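Local coordinates for glucose-inhibited division protein A-related protein, probable oxidoreductase (PDB 2CUL) that binds flavin-adenine dinucleotide in a Rossmann-type fold and probably acts as an oxidoreductase related to the glucose-inhibited division protein A family, at residues F20-K25 / E225-E230; G30-S35 / F87-T92; G157-E162 / P185-E190. One frame throughout, in Å; residues are numbered along the deposited sequence.

In the fold
From the N terminus, strand 6-9 leads into helix 13-24, whose last turn opens contact 1; its partner, helix 213-230, ends the chain, so this contact closes a loop of nearly the whole protein. The other two lie within that loop. Contact 2 follows soon after, pairing strand 29-33 with strand 84-97 in the mixed sheet, beside the adenine of the flavin cofactor. Contact 3 comes later, in series with contact 2, and joins the start of strand 160-167 to the turn that follows strand 176-183, in the antiparallel sheet. None of the three touches another; the centres of contacts 1 and 3 lie about 24 Å apart.

Contact 1. Residues F20-K25 / E225-E230; sequences FWLAQK and EHLLHE
Leu22 and Leu228 mark where the last turn of helix 13-24 comes nearest to the end of helix 213-230, their CA atoms 7.1 Å apart. The two short helical segments run roughly the same way, at a crossing angle of -38°, with 9.9 Å between their axes at closest approach. No hydrogen bond crosses; the join between these two segments is made by aliphatic carbon. Leu22 and Leu228 pass in opposite senses, and Leu22 CD2 comes to rest 3.9 Å from Leu228 CG. On one flank the other branch, Leu22 CD1, meets Leu227 CD1 at 4.2 Å. On the other, the start of the Lys25 chain crosses Leu228 at about a right angle, with Lys25 CG 3.5 Å from Leu228 CD1. Lys25 CG stands anti to its own carbonyl carbon (chi1 -67°), which sets it against this methyl, while the amine end leads away. An alanine in place of Leu228 would probably leave Leu22 CD2 and the Lys25 methylenes without the leucine branches they rest on, opening a gap between the helices. Strand 6-9 packs against both helices, Val6 touching Leu22 and Leu227, and Val27 in the following loop adjoins Leu228. One turn earlier Ala224 packs on Trp21 and Leu22, and a further turn back Lys221 makes a cation-pi contact with the Trp21 ring.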
loop_
_atom_site.group_PDB
_atom_site.type_symbol
_atom_site.label_atom_id
_atom_site.label_comp_id
_atom_site.label_asym_id
_atom_site.label_seq_id
_atom_site.Cartn_x
_atom_site.Cartn_y
_atom_site.Cartn_z
ATOM N N PHE A 20 -6.402 0.647 -9.284
ATOM C CA PHE A 20 -6.520 0.932 -10.706
ATOM C C PHE A 20 -7.291 -0.132 -11.480
ATOM O O PHE A 20 -8.263 0.181 -12.164
ATOM C CB PHE A 20 -5.131 1.098 -11.326
ATOM C CG PHE A 20 -5.155 1.348 -12.807
ATOM C CD1 PHE A 20 -5.460 2.608 -13.307
ATOM C CD2 PHE A 20 -4.897 0.315 -13.703
ATOM C CE1 PHE A 20 -5.508 2.838 -14.684
ATOM C CE2 PHE A 20 -4.943 0.532 -15.079
ATOM C CZ PHE A 20 -5.250 1.798 -15.569
ATOM N N TRP A 21 -6.862 -1.387 -11.376
ATOM C CA TRP A 21 -7.530 -2.460 -12.100
ATOM C C TRP A 21 -8.929 -2.769 -11.589
ATOM O O TRP A 21 -9.805 -3.141 -12.368
ATOM C CB TRP A 21 -6.670 -3.726 -12.092
ATOM C CG TRP A 21 -5.414 -3.553 -12.881
ATOM C CD1 TRP A 21 -4.182 -3.213 -12.397
ATOM C CD2 TRP A 21 -5.280 -3.629 -14.305
ATOM N NE1 TRP A 21 -3.291 -3.070 -13.432
ATOM C CE2 TRP A 21 -3.938 -3.318 -14.615
ATOM C CE3 TRP A 21 -6.165 -3.926 -15.351
ATOM C CZ2 TRP A 21 -3.457 -3.297 -15.929
ATOM C CZ3 TRP A 21 -5.685 -3.903 -16.661
ATOM C CH2 TRP A 21 -4.343 -3.591 -16.936
ATOM N N LEU A 22 -9.147 -2.616 -10.288
ATOM C CA LEU A 22 -10.469 -2.871 -9.738
ATOM C C LEU A 22 -11.427 -1.823 -10.283
ATOM O O LEU A 22 -12.536 -2.143 -10.713
ATOM C CB LEU A 22 -10.449 -2.799 -8.208
ATOM C CG LEU A 22 -9.792 -3.974 -7.478
ATOM C CD1 LEU A 22 -9.748 -3.688 -5.986
ATOM C CD2 LEU A 22 -10.575 -5.256 -7.756
ATOM N N ALA A 23 -10.984 -0.569 -10.277
ATOM C CA ALA A 23 -11.809 0.531 -10.757
ATOM C C ALA A 23 -12.127 0.402 -12.244
ATOM O O ALA A 23 -13.218 0.772 -12.684
ATOM C CB ALA A 23 -11.116 1.857 -10.475
ATOM N N GLN A 24 -11.178 -0.124 -13.014
ATOM C CA GLN A 24 -11.376 -0.314 -14.447
ATOM C C GLN A 24 -12.557 -1.248 -14.682
ATOM O O GLN A 24 -13.235 -1.161 -15.708
ATOM C CB GLN A 24 -10.121 -0.917 -15.089
ATOM C CG GLN A 24 -8.915 0.002 -15.114
ATOM C CD GLN A 24 -9.129 1.218 -15.989
ATOM O OE1 GLN A 24 -9.392 1.097 -17.186
ATOM N NE2 GLN A 24 -9.016 2.401 -15.398
ATOM N N LYS A 25 -12.798 -2.138 -13.722
ATOM C CA LYS A 25 -13.887 -3.105 -13.809
ATOM C C LYS A 25 -15.161 -2.671 -13.085
ATOM O O LYS A 25 -16.097 -3.457 -12.935
ATOM C CB LYS A 25 -13.425 -4.463 -13.272
ATOM C CG LYS A 25 -12.362 -5.131 -14.133
ATOM C CD LYS A 25 -12.909 -5.477 -15.512
ATOM C CE LYS A 25 -11.833 -6.066 -16.414
ATOM N NZ LYS A 25 -10.748 -5.087 -16.715
ATOM N N GLU A 225 -7.183 -9.025 -9.843
ATOM C CA GLU A 225 -7.781 -10.114 -10.607
ATOM C C GLU A 225 -8.398 -11.159 -9.686
ATOM O O GLU A 225 -9.450 -11.716 -9.993
ATOM C CB GLU A 225 -6.737 -10.757 -11.515
ATOM C CG GLU A 225 -6.145 -9.786 -12.530
ATOM C CD GLU A 225 -5.079 -10.419 -13.403
ATOM O OE1 GLU A 225 -4.192 -11.107 -12.856
ATOM O OE2 GLU A 225 -5.121 -10.219 -14.635
ATOM N N HIS A 226 -7.749 -11.428 -8.557
ATOM C CA HIS A 226 -8.281 -12.402 -7.614
ATOM C C HIS A 226 -9.583 -11.899 -6.993
ATOM O O HIS A 226 -10.573 -12.632 -6.923
ATOM C CB HIS A 226 -7.274 -12.690 -6.498
ATOM C CG HIS A 226 -7.849 -13.492 -5.371
ATOM N ND1 HIS A 226 -8.241 -14.805 -5.518
ATOM C CD2 HIS A 226 -8.150 -13.151 -4.095
ATOM C CE1 HIS A 226 -8.760 -15.238 -4.383
ATOM N NE2 HIS A 226 -8.719 -14.254 -3.504
ATOM N N LEU A 227 -9.581 -10.648 -6.543
ATOM C CA LEU A 227 -10.760 -10.061 -5.921
ATOM C C LEU A 227 -11.933 -9.975 -6.890
ATOM O O LEU A 227 -13.089 -10.139 -6.492
ATOM C CB LEU A 227 -10.433 -8.669 -5.374
ATOM C CG LEU A 227 -9.442 -8.642 -4.205
ATOM C CD1 LEU A 227 -9.107 -7.207 -3.831
ATOM C CD2 LEU A 227 -10.047 -9.381 -3.017
ATOM N N LEU A 228 -11.639 -9.709 -8.158
ATOM C CA LEU A 228 -12.689 -9.617 -9.165
ATOM C C LEU A 228 -13.364 -10.974 -9.312
ATOM O O LEU A 228 -14.567 -11.060 -9.566
ATOM C CB LEU A 228 -12.103 -9.174 -10.506
ATOM C CG LEU A 228 -11.731 -7.692 -10.568
ATOM C CD1 LEU A 228 -10.960 -7.389 -11.846
ATOM C CD2 LEU A 228 -13.005 -6.859 -10.497
ATOM N N HIS A 229 -12.578 -12.030 -9.148
ATOM C CA HIS A 229 -13.087 -13.388 -9.243
ATOM C C HIS A 229 -13.944 -13.695 -8.017
ATOM O O HIS A 229 -15.009 -14.299 -8.128
ATOM C CB HIS A 229 -11.919 -14.374 -9.333
ATOM C CG HIS A 229 -12.337 -15.809 -9.396
ATOM N ND1 HIS A 229 -12.997 -16.438 -8.362
ATOM C CD2 HIS A 229 -12.187 -16.741 -10.368
ATOM C CE1 HIS A 229 -13.234 -17.695 -8.694
ATOM N NE2 HIS A 229 -12.753 -17.904 -9.906
ATOM N N GLU A 230 -13.475 -13.262 -6.850
ATOM C CA GLU A 230 -14.185 -13.493 -5.596
ATOM C C GLU A 230 -15.527 -12.775 -5.531
ATOM O O GLU A 230 -16.483 -13.280 -4.945
ATOM C CB GLU A 230 -13.319 -13.053 -4.413
ATOM C CG GLU A 230 -12.088 -13.915 -4.202
ATOM C CD GLU A 230 -12.441 -15.348 -3.860
ATOM O OE1 GLU A 230 -13.084 -15.567 -2.813
ATOM O OE2 GLU A 230 -12.077 -16.256 -4.640
#

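Contact 2. Residues G30-S35 / F87-T92; sequences GLLTQS and FQATAT. With FAD (flavin-adenine dinucleotide), chain B.
Leu32 and Phe87, bridged partners on neighbouring parallel strands, cross obliquely, Leu32 CB lying 3.6 Å from Phe87 CZ. Phe87 CG sits between its backbone N and carbonyl carbon (chi1 64°), on the side of Leu32, and the ring has Leu32 CA over one face. Leu32 CG also meets Ala89 CB at 3.6 Å, and Leu32 CD2 continues to the adenine, near FAD C2A. Outward from this apolar patch the backbones are paired: Phe87 N donates to Leu31 O, Thr33 N to Phe87 O and Ala89 N to Thr33 O. Further out, Gln88 NE2 gives a bond of 3.0 Å to Gln34 O, which also accepts from a water held by Thr90 OG1. Gln88 NE2 has a second partner in Glu108, and Thr33 OG1 is bonded to Ala11 N. Where the strands diverge the adenine enters: Ala91 N donates to FAD N1A at 2.9 Å, and FAD N6A to Ala91 O, at the same length and nearly straight (168°). The extended Gln34 chain packs over an adenine face, Gln34 OE1 3.2 Å from FAD C5A. Such reading of the adenine rim by one residue's backbone, beside the end of the second parallel strand, belongs to the FAD-binding Rossmann fold.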
loop_
_atom_site.group_PDB
_atom_site.type_symbol
_atom_site.label_atom_id
_atom_site.label_comp_id
_atom_site.label_asym_id
_atom_site.label_seq_id
_atom_site.Cartn_x
_atom_site.Cartn_y
_atom_site.Cartn_z
ATOM N N GLY A 30 -12.248 2.166 -2.266
ATOM C CA GLY A 30 -11.885 3.259 -1.390
ATOM C C GLY A 30 -10.391 3.106 -1.189
ATOM O O GLY A 30 -9.936 2.071 -0.703
ATOM N N LEU A 31 -9.623 4.115 -1.594
ATOM C CA LEU A 31 -8.173 4.080 -1.449
ATOM C C LEU A 31 -7.775 5.095 -0.387
ATOM O O LEU A 31 -7.755 6.304 -0.632
ATOM C CB LEU A 31 -7.499 4.408 -2.785
ATOM C CG LEU A 31 -5.968 4.376 -2.835
ATOM C CD1 LEU A 31 -5.447 3.031 -2.321
ATOM C CD2 LEU A 31 -5.518 4.606 -4.274
ATOM N N LEU A 32 -7.471 4.581 0.800
ATOM C CA LEU A 32 -7.096 5.394 1.952
ATOM C C LEU A 32 -5.580 5.484 2.069
ATOM O O LEU A 32 -4.890 4.469 1.981
ATOM C CB LEU A 32 -7.694 4.752 3.210
ATOM C CG LEU A 32 -7.489 5.346 4.603
ATOM C CD1 LEU A 32 -8.545 4.760 5.538
ATOM C CD2 LEU A 32 -6.087 5.046 5.115
ATOM N N THR A 33 -5.055 6.692 2.256
ATOM C CA THR A 33 -3.611 6.851 2.373
ATOM C C THR A 33 -3.284 8.034 3.288
ATOM O O THR A 33 -3.978 9.049 3.276
ATOM C CB THR A 33 -2.982 6.992 0.957
ATOM O OG1 THR A 33 -1.630 6.523 0.987
ATOM C CG2 THR A 33 -3.034 8.435 0.469
ATOM N N GLN A 34 -2.235 7.898 4.098
ATOM C CA GLN A 34 -1.897 8.948 5.057
ATOM C C GLN A 34 -1.480 10.296 4.503
ATOM O O GLN A 34 -1.701 11.322 5.149
ATOM C CB GLN A 34 -0.838 8.453 6.051
ATOM C CG GLN A 34 0.464 7.976 5.456
ATOM C CD GLN A 34 1.313 7.252 6.489
ATOM O OE1 GLN A 34 0.784 6.659 7.429
ATOM N NE2 GLN A 34 2.628 7.285 6.316
ATOM N N SER A 35 -0.885 10.310 3.319
ATOM C CA SER A 35 -0.464 11.572 2.725
ATOM C C SER A 35 -0.730 11.589 1.229
ATOM O O SER A 35 -0.120 10.833 0.480
ATOM C CB SER A 35 1.026 11.807 2.970
ATOM O OG SER A 35 1.436 13.031 2.383
ATOM N N PHE A 87 -8.771 9.103 -0.723
ATOM C CA PHE A 87 -8.893 10.064 0.364
ATOM C C PHE A 87 -7.778 9.923 1.388
ATOM O O PHE A 87 -7.113 8.885 1.470
ATOM C CB PHE A 87 -10.275 9.942 1.030
ATOM C CG PHE A 87 -10.522 8.618 1.699
ATOM C CD1 PHE A 87 -10.295 8.461 3.063
ATOM C CD2 PHE A 87 -10.988 7.529 0.966
ATOM C CE1 PHE A 87 -10.530 7.243 3.694
ATOM C CE2 PHE A 87 -11.225 6.299 1.587
ATOM C CZ PHE A 87 -10.996 6.157 2.955
ATOM N N GLN A 88 -7.570 10.986 2.157
ATOM C CA GLN A 88 -6.518 11.007 3.167
ATOM C C GLN A 88 -7.027 10.587 4.532
ATOM O O GLN A 88 -8.079 11.029 4.984
ATOM C CB GLN A 88 -5.915 12.414 3.267
ATOM C CG GLN A 88 -4.733 12.550 4.243
ATOM C CD GLN A 88 -5.144 12.430 5.709
ATOM O OE1 GLN A 88 -6.157 12.994 6.130
ATOM N NE2 GLN A 88 -4.348 11.706 6.498
ATOM N N ALA A 89 -6.265 9.713 5.174
ATOM C CA ALA A 89 -6.575 9.244 6.515
ATOM C C ALA A 89 -5.395 8.396 6.951
ATOM O O ALA A 89 -4.707 7.808 6.115
ATOM C CB ALA A 89 -7.860 8.421 6.519
ATOM N N THR A 90 -5.143 8.359 8.255
ATOM C CA THR A 90 -4.036 7.571 8.787
ATOM C C THR A 90 -4.585 6.358 9.530
ATOM O O THR A 90 -5.132 6.493 10.623
ATOM C CB THR A 90 -3.186 8.401 9.761
ATOM O OG1 THR A 90 -2.759 9.605 9.112
ATOM C CG2 THR A 90 -1.962 7.610 10.197
ATOM N N ALA A 91 -4.451 5.175 8.935
ATOM C CA ALA A 91 -4.947 3.962 9.570
ATOM C C ALA A 91 -4.157 3.699 10.844
ATOM O O ALA A 91 -2.927 3.706 10.841
ATOM C CB ALA A 91 -4.829 2.772 8.619
ATOM N N THR A 92 -4.875 3.455 11.934
ATOM C CA THR A 92 -4.236 3.217 13.221
ATOM C C THR A 92 -4.561 1.850 13.809
ATOM O O THR A 92 -3.987 1.452 14.822
ATOM C CB THR A 92 -4.659 4.289 14.244
ATOM O OG1 THR A 92 -6.090 4.331 14.324
ATOM C CG2 THR A 92 -4.129 5.657 13.839
HETATM P PA FAD B . 4.722 2.163 -1.015
HETATM O O1A FAD B . 5.745 2.638 -0.070
HETATM O O2A FAD B . 4.846 2.492 -2.458
HETATM O O5B FAD B . 3.287 2.674 -0.541
HETATM C C5B FAD B . 2.874 2.498 0.815
HETATM C C4B FAD B . 1.795 3.546 1.061
HETATM O O4B FAD B . 1.128 3.183 2.270
HETATM C C3B FAD B . 2.330 4.976 1.271
HETATM O O3B FAD B . 1.653 5.919 0.468
HETATM C C2B FAD B . 2.143 5.196 2.743
HETATM O O2B FAD B . 2.066 6.539 3.162
HETATM C C1B FAD B . 0.889 4.370 3.012
HETATM N N9A FAD B . 0.684 3.988 4.407
HETATM C C8A FAD B . 1.532 3.250 5.199
HETATM N N7A FAD B . 1.051 3.074 6.424
HETATM C C5A FAD B . -0.165 3.728 6.416
HETATM C C6A FAD B . -1.152 3.903 7.415
HETATM N N6A FAD B . -1.055 3.412 8.638
HETATM N N1A FAD B . -2.282 4.629 7.075
HETATM C C2A FAD B . -2.411 5.151 5.807
HETATM N N3A FAD B . -1.498 5.017 4.809
HETATM C C4A FAD B . -0.397 4.301 5.164
HETATM N N1 FAD B . 12.151 -0.500 -5.807
HETATM C C2 FAD B . 12.548 -0.048 -7.045
HETATM O O2 FAD B . 12.107 -0.534 -8.058
HETATM N N3 FAD B . 13.482 0.997 -7.109
HETATM C C4 FAD B . 14.040 1.609 -6.007
HETATM O O4 FAD B . 14.868 2.537 -6.138
HETATM C C4X FAD B . 13.636 1.143 -4.739
HETATM N N5 FAD B . 14.161 1.705 -3.583
HETATM C C5X FAD B . 13.769 1.252 -2.337
HETATM C C6 FAD B . 14.312 1.833 -1.191
HETATM C C7 FAD B . 13.947 1.420 0.104
HETATM C C7M FAD B . 14.570 2.096 1.300
HETATM C C8 FAD B . 12.978 0.360 0.232
HETATM C C8M FAD B . 12.526 -0.136 1.580
HETATM C C9 FAD B . 12.423 -0.245 -0.921
HETATM C C9A FAD B . 12.798 0.180 -2.223
HETATM N N10 FAD B . 12.257 -0.404 -3.423
HETATM C C10 FAD B . 12.678 0.076 -4.677
HETATM C "C1'" FAD B . 11.253 -1.540 -3.381
HETATM C "C2'" FAD B . 9.773 -1.247 -3.718
HETATM O "O2'" FAD B . 9.631 -1.103 -5.106
HETATM C "C3'" FAD B . 9.241 0.022 -3.021
HETATM O "O3'" FAD B . 9.356 -0.082 -1.602
HETATM C "C4'" FAD B . 7.753 0.293 -3.318
HETATM O "O4'" FAD B . 7.385 1.610 -2.912
HETATM C "C5'" FAD B . 6.897 -0.763 -2.591
HETATM O "O5'" FAD B . 5.510 -0.552 -2.899
HETATM P P FAD B . 4.369 -0.623 -1.800
HETATM O O1P FAD B . 3.122 -0.400 -2.552
HETATM O O2P FAD B . 4.458 -1.901 -1.016
HETATM O O3P FAD B . 4.661 0.564 -0.808
HETATM O O HOH W 1 -0.750 11.140 8.259
#

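Contact 3. Residues G157-E162 / P185-E190; sequences GFRFVE and PEEWEE
Glu187 sends its carboxylate across to the backbone of Arg159, where Arg159 N donates to Glu187 OE2 at 2.7 Å. This is the tight part of the contact, and the one hydrogen bond between the two segments. The bond is fairly straight (162° at the hydrogen) and meets the oxygen on its anti side, 32° out of the carboxylate plane. Glu187 CG stands anti to its own carbonyl carbon, and a bend at chi2 (-84°) then turns CD toward the other segment. The second oxygen, Glu187 OE1, lies 3.6 Å from Phe158 CD1, with ring and carboxylate planes 41° apart, and is also hydrogen-bonded outside the two segments. Phe158 and Glu187 are both buried, Phe158 leaning on Leu153 of helix 148-155, just after the Schellman turn at Gly157. The solvent side is looser. Arg159 brings CB to 3.5 Å from Glu187 OE2, yet its guanidinium leads away, and Arg159 NE remains 6.0 Å from that oxygen. Beyond it, Val161 CG1 and CD of the exposed Pro185 merely touch, at 4.2 Å. The charge of Glu187 is met elsewhere: Arg197 forms a salt bridge to OE2 and a cation-pi contact with Phe158. A buried carboxylate thus serves the main-chain N-H of Arg159 and the side chain of Arg197 at one oxygen, and the nearby positive charge would probably help to keep it ionised.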
loop_
_atom_site.group_PDB
_atom_site.type_symbol
_atom_site.label_atom_id
_atom_site.label_comp_id
_atom_site.label_asym_id
_atom_site.label_seq_id
_atom_site.Cartn_x
_atom_site.Cartn_y
_atom_site.Cartn_z
ATOM N N GLY A 157 -1.623 -10.184 17.599
ATOM C CA GLY A 157 -0.891 -11.432 17.452
ATOM C C GLY A 157 -0.122 -11.646 16.161
ATOM O O GLY A 157 0.575 -12.652 16.017
ATOM N N PHE A 158 -0.233 -10.718 15.216
ATOM C CA PHE A 158 0.480 -10.866 13.952
ATOM C C PHE A 158 1.994 -10.919 14.133
ATOM O O PHE A 158 2.560 -10.187 14.945
ATOM C CB PHE A 158 0.116 -9.721 13.004
ATOM C CG PHE A 158 -1.243 -9.861 12.388
ATOM C CD1 PHE A 158 -1.437 -10.671 11.271
ATOM C CD2 PHE A 158 -2.336 -9.193 12.931
ATOM C CE1 PHE A 158 -2.703 -10.809 10.704
ATOM C CE2 PHE A 158 -3.605 -9.327 12.373
ATOM C CZ PHE A 158 -3.787 -10.136 11.255
ATOM N N ARG A 159 2.636 -11.801 13.369
ATOM C CA ARG A 159 4.086 -11.974 13.407
ATOM C C ARG A 159 4.737 -11.244 12.233
ATOM O O ARG A 159 4.174 -11.192 11.140
ATOM C CB ARG A 159 4.448 -13.459 13.329
ATOM C CG ARG A 159 3.963 -14.302 14.499
ATOM C CD ARG A 159 4.500 -13.789 15.821
ATOM N NE ARG A 159 4.632 -14.864 16.800
ATOM C CZ ARG A 159 5.036 -14.688 18.054
ATOM N NH1 ARG A 159 5.345 -13.472 18.491
ATOM N NH2 ARG A 159 5.143 -15.729 18.868
ATOM N N PHE A 160 5.935 -10.712 12.456
ATOM C CA PHE A 160 6.659 -9.972 11.424
ATOM C C PHE A 160 8.123 -10.387 11.320
ATOM O O PHE A 160 8.687 -10.968 12.247
ATOM C CB PHE A 160 6.606 -8.476 11.731
ATOM C CG PHE A 160 5.218 -7.916 11.780
ATOM C CD1 PHE A 160 4.622 -7.403 10.632
ATOM C CD2 PHE A 160 4.493 -7.925 12.966
ATOM C CE1 PHE A 160 3.320 -6.907 10.666
ATOM C CE2 PHE A 160 3.191 -7.431 13.012
ATOM C CZ PHE A 160 2.603 -6.922 11.861
ATOM N N VAL A 161 8.730 -10.075 10.177
ATOM C CA VAL A 161 10.139 -10.361 9.942
ATOM C C VAL A 161 10.794 -9.042 9.542
ATOM O O VAL A 161 10.147 -8.178 8.954
ATOM C CB VAL A 161 10.345 -11.407 8.814
ATOM C CG1 VAL A 161 9.750 -12.738 9.232
ATOM C CG2 VAL A 161 9.714 -10.929 7.516
ATOM N N GLU A 162 12.068 -8.881 9.876
ATOM C CA GLU A 162 12.782 -7.654 9.551
ATOM C C GLU A 162 13.359 -7.665 8.146
ATOM O O GLU A 162 13.922 -8.666 7.697
ATOM C CB GLU A 162 13.907 -7.410 10.558
ATOM C CG GLU A 162 13.423 -7.092 11.960
ATOM C CD GLU A 162 14.554 -6.708 12.892
ATOM O OE1 GLU A 162 15.274 -5.733 12.588
ATOM O OE2 GLU A 162 14.723 -7.382 13.929
ATOM N N PRO A 185 5.856 -14.660 6.416
ATOM C CA PRO A 185 5.263 -15.448 5.332
ATOM C C PRO A 185 4.120 -16.386 5.727
ATOM O O PRO A 185 3.185 -16.586 4.951
ATOM C CB PRO A 185 6.461 -16.202 4.766
ATOM C CG PRO A 185 7.566 -15.213 4.940
ATOM C CD PRO A 185 7.327 -14.701 6.347
ATOM N N GLU A 186 4.192 -16.966 6.921
ATOM C CA GLU A 186 3.153 -17.888 7.379
ATOM C C GLU A 186 1.799 -17.210 7.576
ATOM O O GLU A 186 0.770 -17.877 7.611
ATOM C CB GLU A 186 3.593 -18.569 8.682
ATOM C CG GLU A 186 2.554 -19.481 9.335
ATOM C CD GLU A 186 2.049 -20.583 8.415
ATOM O OE1 GLU A 186 2.872 -21.210 7.717
ATOM O OE2 GLU A 186 0.825 -20.831 8.405
ATOM N N GLU A 187 1.801 -15.887 7.698
ATOM C CA GLU A 187 0.561 -15.138 7.888
ATOM C C GLU A 187 -0.178 -14.938 6.574
ATOM O O GLU A 187 -1.390 -14.732 6.553
ATOM C CB GLU A 187 0.859 -13.742 8.444
ATOM C CG GLU A 187 1.589 -13.705 9.764
ATOM C CD GLU A 187 0.659 -13.853 10.942
ATOM O OE1 GLU A 187 -0.544 -14.131 10.735
ATOM O OE2 GLU A 187 1.138 -13.696 12.079
ATOM N N TRP A 188 0.563 -15.015 5.479
ATOM C CA TRP A 188 0.026 -14.727 4.159
ATOM C C TRP A 188 -0.163 -15.904 3.203
ATOM O O TRP A 188 0.707 -16.759 3.080
ATOM C CB TRP A 188 0.958 -13.688 3.535
ATOM C CG TRP A 188 0.498 -13.026 2.290
ATOM C CD1 TRP A 188 -0.558 -12.172 2.149
ATOM C CD2 TRP A 188 1.156 -13.066 1.022
ATOM N NE1 TRP A 188 -0.590 -11.667 0.871
ATOM C CE2 TRP A 188 0.451 -12.200 0.157
ATOM C CE3 TRP A 188 2.280 -13.745 0.532
ATOM C CZ2 TRP A 188 0.833 -11.995 -1.173
ATOM C CZ3 TRP A 188 2.662 -13.540 -0.793
ATOM C CH2 TRP A 188 1.937 -12.671 -1.628
ATOM N N GLU A 189 -1.315 -15.937 2.536
ATOM C CA GLU A 189 -1.615 -16.972 1.549
ATOM C C GLU A 189 -1.361 -16.335 0.181
ATOM O O GLU A 189 -2.179 -15.565 -0.317
ATOM C CB GLU A 189 -3.074 -17.420 1.676
ATOM C CG GLU A 189 -3.491 -18.510 0.700
ATOM C CD GLU A 189 -4.827 -19.143 1.065
ATOM O OE1 GLU A 189 -5.822 -18.403 1.236
ATOM O OE2 GLU A 189 -4.881 -20.386 1.179
ATOM N N GLU A 190 -0.217 -16.661 -0.411
ATOM C CA GLU A 190 0.192 -16.098 -1.697
ATOM C C GLU A 190 -0.836 -16.136 -2.827
ATOM O O GLU A 190 -0.965 -15.175 -3.583
ATOM C CB GLU A 190 1.482 -16.779 -2.164
ATOM C CG GLU A 190 2.143 -16.111 -3.355
ATOM C CD GLU A 190 3.409 -16.824 -3.789
ATOM O OE1 GLU A 190 4.303 -17.020 -2.939
ATOM O OE2 GLU A 190 3.513 -17.186 -4.979
#